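Local coordinates for protein putative TetR-family transcriptional regulator (Rhodococcus sp., PDB 2G3B) that probably binds regulatory DNA through an N-terminal helix-turn-helix domain and represses transcription, as most members of the TetR family do, at residues A11-G23 / E96-A108. Residues are numbered along the deposited sequence; the frame is centred on the assembly and turned at random.
Sequences ASATAIAQRGIRG and ENSLAWNELRASA
A17 and A100 bring helices 11-23 and 96-108 together: their CA atoms are only 3.9 Å apart, and the axes approach to 7.5 Å at an angle of 49°. Alanine suits both places, since a methyl lets the backbones come this close; A17 CB lies 3.7 Å from L99 CB and equally near the CG of E96. An apolar group of I16, I21, A100 and L104 continues the contact. I16, its CG2 anti to the backbone N, sets that methyl against A100, E103 and L104, while I21 meets L104 at about a right angle, CD1 to CD2 3.5 Å. S107 OG bonds E103 O (3.1 Å) from above the carbonyl plane; thus satisfied on its own helix, this small side chain can lie against I21 CB and CG1. At G20 positive phi favours glycine, and a CB would also run into E103 OE1. The carboxylate of E103 pairs with R22 of the second subunit. At the other end E96 stretches across A17, its OE2 2.8 Å from T14 OG1, which is also within bonding reach of K10 O, and water-linked to Q18 OE1, while OE1 forms a salt bridge with R61. Replacing E96 by an alanine would probably leave R61 without its carboxylate, T14 OG1 without this neighbour, and a gap beside the A17 methyl. The crossing joins the DNA-binding domain's first helix to the C-terminal domain, which in TetR relatives usually binds the inducer: an interdomain interface of the all-helical TetR fold.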
loop_
_atom_site.group_PDB
_atom_site.type_symbol
_atom_site.label_atom_id
_atom_site.label_comp_id
_atom_site.label_asym_id
_atom_site.label_seq_id
_atom_site.Cartn_x
_atom_site.Cartn_y
_atom_site.Cartn_z
ATOM N N ALA A 11 18.419 5.900 -13.394
ATOM C CA ALA A 11 17.485 6.315 -14.447
ATOM C C ALA A 11 16.242 5.428 -14.459
ATOM O O ALA A 11 15.142 5.875 -14.758
ATOM C CB ALA A 11 18.213 6.270 -15.856
ATOM N N SER A 12 16.413 4.154 -14.133
ATOM C CA SER A 12 15.290 3.232 -14.078
ATOM C C SER A 12 14.353 3.587 -12.936
ATOM O O SER A 12 13.145 3.619 -13.137
ATOM C CB SER A 12 15.799 1.777 -13.950
ATOM O OG SER A 12 16.522 1.439 -15.146
ATOM N N ALA A 13 14.910 3.867 -11.759
ATOM C CA ALA A 13 14.112 4.353 -10.612
ATOM C C ALA A 13 13.243 5.593 -10.947
ATOM O O ALA A 13 12.037 5.637 -10.618
ATOM C CB ALA A 13 15.044 4.639 -9.415
ATOM N N THR A 14 13.834 6.585 -11.610
ATOM C CA THR A 14 13.091 7.768 -12.051
ATOM C C THR A 14 11.952 7.482 -13.057
ATOM O O THR A 14 10.860 7.998 -12.901
ATOM C CB THR A 14 14.076 8.799 -12.668
ATOM O OG1 THR A 14 15.112 9.042 -11.714
ATOM C CG2 THR A 14 13.360 10.123 -13.039
ATOM N N ALA A 15 12.242 6.685 -14.089
ATOM C CA ALA A 15 11.257 6.232 -15.059
ATOM C C ALA A 15 10.111 5.495 -14.402
ATOM O O ALA A 15 8.912 5.769 -14.628
ATOM C CB ALA A 15 11.962 5.336 -16.128
ATOM N N ILE A 16 10.452 4.582 -13.535
ATOM C CA ILE A 16 9.402 3.901 -12.803
ATOM C C ILE A 16 8.559 4.846 -11.947
ATOM O O ILE A 16 7.328 4.780 -12.018
ATOM C CB ILE A 16 9.937 2.735 -11.991
ATOM C CG1 ILE A 16 10.591 1.708 -12.964
ATOM C CG2 ILE A 16 8.740 2.066 -11.202
ATOM C CD1 ILE A 16 11.510 0.674 -12.264
ATOM N N ALA A 17 9.204 5.709 -11.158
ATOM C CA ALA A 17 8.495 6.648 -10.312
ATOM C C ALA A 17 7.526 7.565 -11.100
ATOM O O ALA A 17 6.404 7.848 -10.628
ATOM C CB ALA A 17 9.488 7.496 -9.490
ATOM N N GLN A 18 7.964 7.996 -12.281
ATOM C CA GLN A 18 7.287 9.054 -13.013
ATOM C C GLN A 18 6.265 8.550 -14.023
ATOM O O GLN A 18 5.246 9.222 -14.256
ATOM C CB GLN A 18 8.339 9.906 -13.781
ATOM C CG GLN A 18 9.200 10.782 -12.830
ATOM C CD GLN A 18 8.368 11.734 -11.944
ATOM O OE1 GLN A 18 8.333 11.618 -10.699
ATOM N NE2 GLN A 18 7.696 12.689 -12.589
ATOM N N ARG A 19 6.558 7.408 -14.632
ATOM C CA ARG A 19 5.827 6.919 -15.815
ATOM C C ARG A 19 5.272 5.500 -15.583
ATOM O O ARG A 19 4.512 4.964 -16.390
ATOM C CB ARG A 19 6.769 6.928 -17.027
ATOM C CG ARG A 19 7.194 8.342 -17.552
ATOM C CD ARG A 19 8.072 8.226 -18.849
ATOM N NE ARG A 19 9.508 8.022 -18.560
ATOM C CZ ARG A 19 10.466 7.787 -19.471
ATOM N NH1 ARG A 19 10.184 7.717 -20.790
ATOM N NH2 ARG A 19 11.736 7.618 -19.071
ATOM N N GLY A 20 5.641 4.925 -14.448
ATOM C CA GLY A 20 5.271 3.581 -14.070
ATOM C C GLY A 20 6.034 2.541 -14.872
ATOM O O GLY A 20 6.803 2.860 -15.768
ATOM N N ILE A 21 5.774 1.277 -14.559
ATOM C CA ILE A 21 6.329 0.150 -15.311
ATOM C C ILE A 21 6.045 0.221 -16.840
ATOM O O ILE A 21 6.930 -0.047 -17.631
ATOM C CB ILE A 21 5.919 -1.179 -14.551
ATOM C CG1 ILE A 21 6.755 -1.336 -13.276
ATOM C CG2 ILE A 21 5.837 -2.432 -15.385
ATOM C CD1 ILE A 21 8.164 -0.808 -13.380
ATOM N N ARG A 22 4.839 0.608 -17.259
ATOM C CA ARG A 22 4.549 0.752 -18.714
ATOM C C ARG A 22 5.280 1.922 -19.396
ATOM O O ARG A 22 5.435 1.955 -20.635
ATOM C CB ARG A 22 3.054 0.898 -18.962
ATOM C CG ARG A 22 2.408 2.027 -18.168
ATOM C CD ARG A 22 0.908 1.804 -18.000
ATOM N NE ARG A 22 0.290 1.313 -19.228
ATOM C CZ ARG A 22 0.256 1.999 -20.369
ATOM N NH1 ARG A 22 0.825 3.204 -20.425
ATOM N NH2 ARG A 22 -0.337 1.474 -21.446
ATOM N N GLY A 23 5.731 2.887 -18.594
ATOM C CA GLY A 23 6.378 4.070 -19.167
ATOM C C GLY A 23 7.881 3.950 -19.209
ATOM O O GLY A 23 8.565 4.839 -19.766
ATOM N N GLU A 96 11.077 9.880 -4.397
ATOM C CA GLU A 96 11.210 9.066 -5.610
ATOM C C GLU A 96 11.230 7.575 -5.304
ATOM O O GLU A 96 10.564 6.804 -5.988
ATOM C CB GLU A 96 12.436 9.473 -6.394
ATOM C CG GLU A 96 12.435 8.766 -7.750
ATOM C CD GLU A 96 13.709 8.954 -8.460
ATOM O OE1 GLU A 96 14.687 8.290 -8.081
ATOM O OE2 GLU A 96 13.748 9.812 -9.358
ATOM N N ASN A 97 12.004 7.140 -4.319
ATOM C CA ASN A 97 12.055 5.709 -3.974
ATOM C C ASN A 97 10.653 5.212 -3.674
ATOM O O ASN A 97 10.265 4.127 -4.056
ATOM C CB ASN A 97 12.757 5.472 -2.602
ATOM C CG ASN A 97 14.245 5.307 -2.726
ATOM O OD1 ASN A 97 14.777 5.149 -3.849
ATOM N ND2 ASN A 97 14.959 5.333 -1.552
ATOM N N SER A 98 9.930 6.044 -2.917
ATOM C CA SER A 98 8.580 5.734 -2.483
ATOM C C SER A 98 7.572 5.631 -3.640
ATOM O O SER A 98 6.795 4.658 -3.692
ATOM C CB SER A 98 8.186 6.745 -1.397
ATOM O OG SER A 98 6.936 6.384 -0.911
ATOM N N LEU A 99 7.613 6.593 -4.588
ATOM C CA LEU A 99 6.829 6.524 -5.791
ATOM C C LEU A 99 7.101 5.266 -6.601
ATOM O O LEU A 99 6.143 4.633 -7.063
ATOM C CB LEU A 99 7.037 7.756 -6.710
ATOM C CG LEU A 99 6.520 9.072 -6.176
ATOM C CD1 LEU A 99 7.264 10.248 -6.898
ATOM C CD2 LEU A 99 4.944 9.101 -6.378
ATOM N N ALA A 100 8.382 4.943 -6.816
ATOM C CA ALA A 100 8.793 3.771 -7.624
ATOM C C ALA A 100 8.335 2.489 -6.944
ATOM O O ALA A 100 7.747 1.639 -7.588
ATOM C CB ALA A 100 10.300 3.753 -7.831
ATOM N N TRP A 101 8.489 2.402 -5.614
ATOM C CA TRP A 101 8.051 1.219 -4.892
ATOM C C TRP A 101 6.528 1.089 -4.977
ATOM O O TRP A 101 6.019 0.010 -5.209
ATOM C CB TRP A 101 8.496 1.317 -3.420
ATOM C CG TRP A 101 8.301 0.093 -2.677
ATOM C CD1 TRP A 101 7.195 -0.257 -1.915
ATOM C CD2 TRP A 101 9.228 -0.990 -2.574
ATOM N NE1 TRP A 101 7.406 -1.511 -1.376
ATOM C CE2 TRP A 101 8.635 -1.978 -1.761
ATOM C CE3 TRP A 101 10.489 -1.245 -3.133
ATOM C CZ2 TRP A 101 9.287 -3.194 -1.452
ATOM C CZ3 TRP A 101 11.125 -2.445 -2.834
ATOM C CH2 TRP A 101 10.516 -3.402 -1.991
ATOM N N ASN A 102 5.810 2.180 -4.730
ATOM C CA ASN A 102 4.363 2.237 -4.882
ATOM C C ASN A 102 3.886 1.687 -6.241
ATOM O O ASN A 102 2.957 0.867 -6.301
ATOM C CB ASN A 102 3.921 3.707 -4.735
ATOM C CG ASN A 102 2.470 3.840 -4.303
ATOM O OD1 ASN A 102 1.624 4.242 -5.086
ATOM N ND2 ASN A 102 2.185 3.498 -3.061
ATOM N N GLU A 103 4.564 2.115 -7.322
ATOM C CA GLU A 103 4.289 1.619 -8.690
ATOM C C GLU A 103 4.550 0.130 -8.848
ATOM O O GLU A 103 3.731 -0.611 -9.380
ATOM C CB GLU A 103 5.129 2.378 -9.741
ATOM C CG GLU A 103 4.640 3.807 -9.992
ATOM C CD GLU A 103 3.341 3.847 -10.811
ATOM O OE1 GLU A 103 2.970 2.837 -11.475
ATOM O OE2 GLU A 103 2.708 4.931 -10.809
ATOM N N LEU A 104 5.705 -0.304 -8.408
ATOM C CA LEU A 104 6.042 -1.737 -8.483
ATOM C C LEU A 104 5.113 -2.612 -7.679
ATOM O O LEU A 104 4.700 -3.719 -8.134
ATOM C CB LEU A 104 7.471 -1.932 -7.994
ATOM C CG LEU A 104 8.500 -1.323 -8.968
ATOM C CD1 LEU A 104 9.784 -0.975 -8.217
ATOM C CD2 LEU A 104 8.797 -2.222 -10.193
ATOM N N ARG A 105 4.805 -2.162 -6.463
ATOM C CA ARG A 105 3.836 -2.933 -5.603
ATOM C C ARG A 105 2.445 -3.065 -6.287
ATOM O O ARG A 105 1.852 -4.158 -6.346
ATOM C CB ARG A 105 3.754 -2.301 -4.202
ATOM C CG ARG A 105 2.578 -2.789 -3.382
ATOM C CD ARG A 105 2.780 -4.217 -2.870
ATOM N NE ARG A 105 3.955 -4.342 -2.007
ATOM C CZ ARG A 105 4.622 -5.472 -1.804
ATOM N NH1 ARG A 105 4.235 -6.625 -2.372
ATOM N NH2 ARG A 105 5.681 -5.456 -1.018
ATOM N N ALA A 106 1.930 -1.967 -6.842
ATOM C CA ALA A 106 0.651 -1.959 -7.550
ATOM C C ALA A 106 0.693 -2.801 -8.818
ATOM O O ALA A 106 -0.256 -3.520 -9.137
ATOM C CB ALA A 106 0.205 -0.471 -7.900
ATOM N N SER A 107 1.806 -2.752 -9.538
ATOM C CA SER A 107 1.893 -3.458 -10.830
ATOM C C SER A 107 2.029 -4.953 -10.681
ATOM O O SER A 107 1.581 -5.693 -11.549
ATOM C CB SER A 107 3.073 -2.923 -11.657
ATOM O OG SER A 107 2.775 -1.614 -12.151
ATOM N N ALA A 108 2.677 -5.407 -9.613
ATOM C CA ALA A 108 2.929 -6.844 -9.423
ATOM C C ALA A 108 1.627 -7.625 -9.219
ATOM O O ALA A 108 1.621 -8.846 -9.330
ATOM C CB ALA A 108 3.894 -7.069 -8.279
HETATM O O HOH W 1 3.919 7.444 -10.009
HETATM O O HOH W 2 11.459 11.298 -9.907
#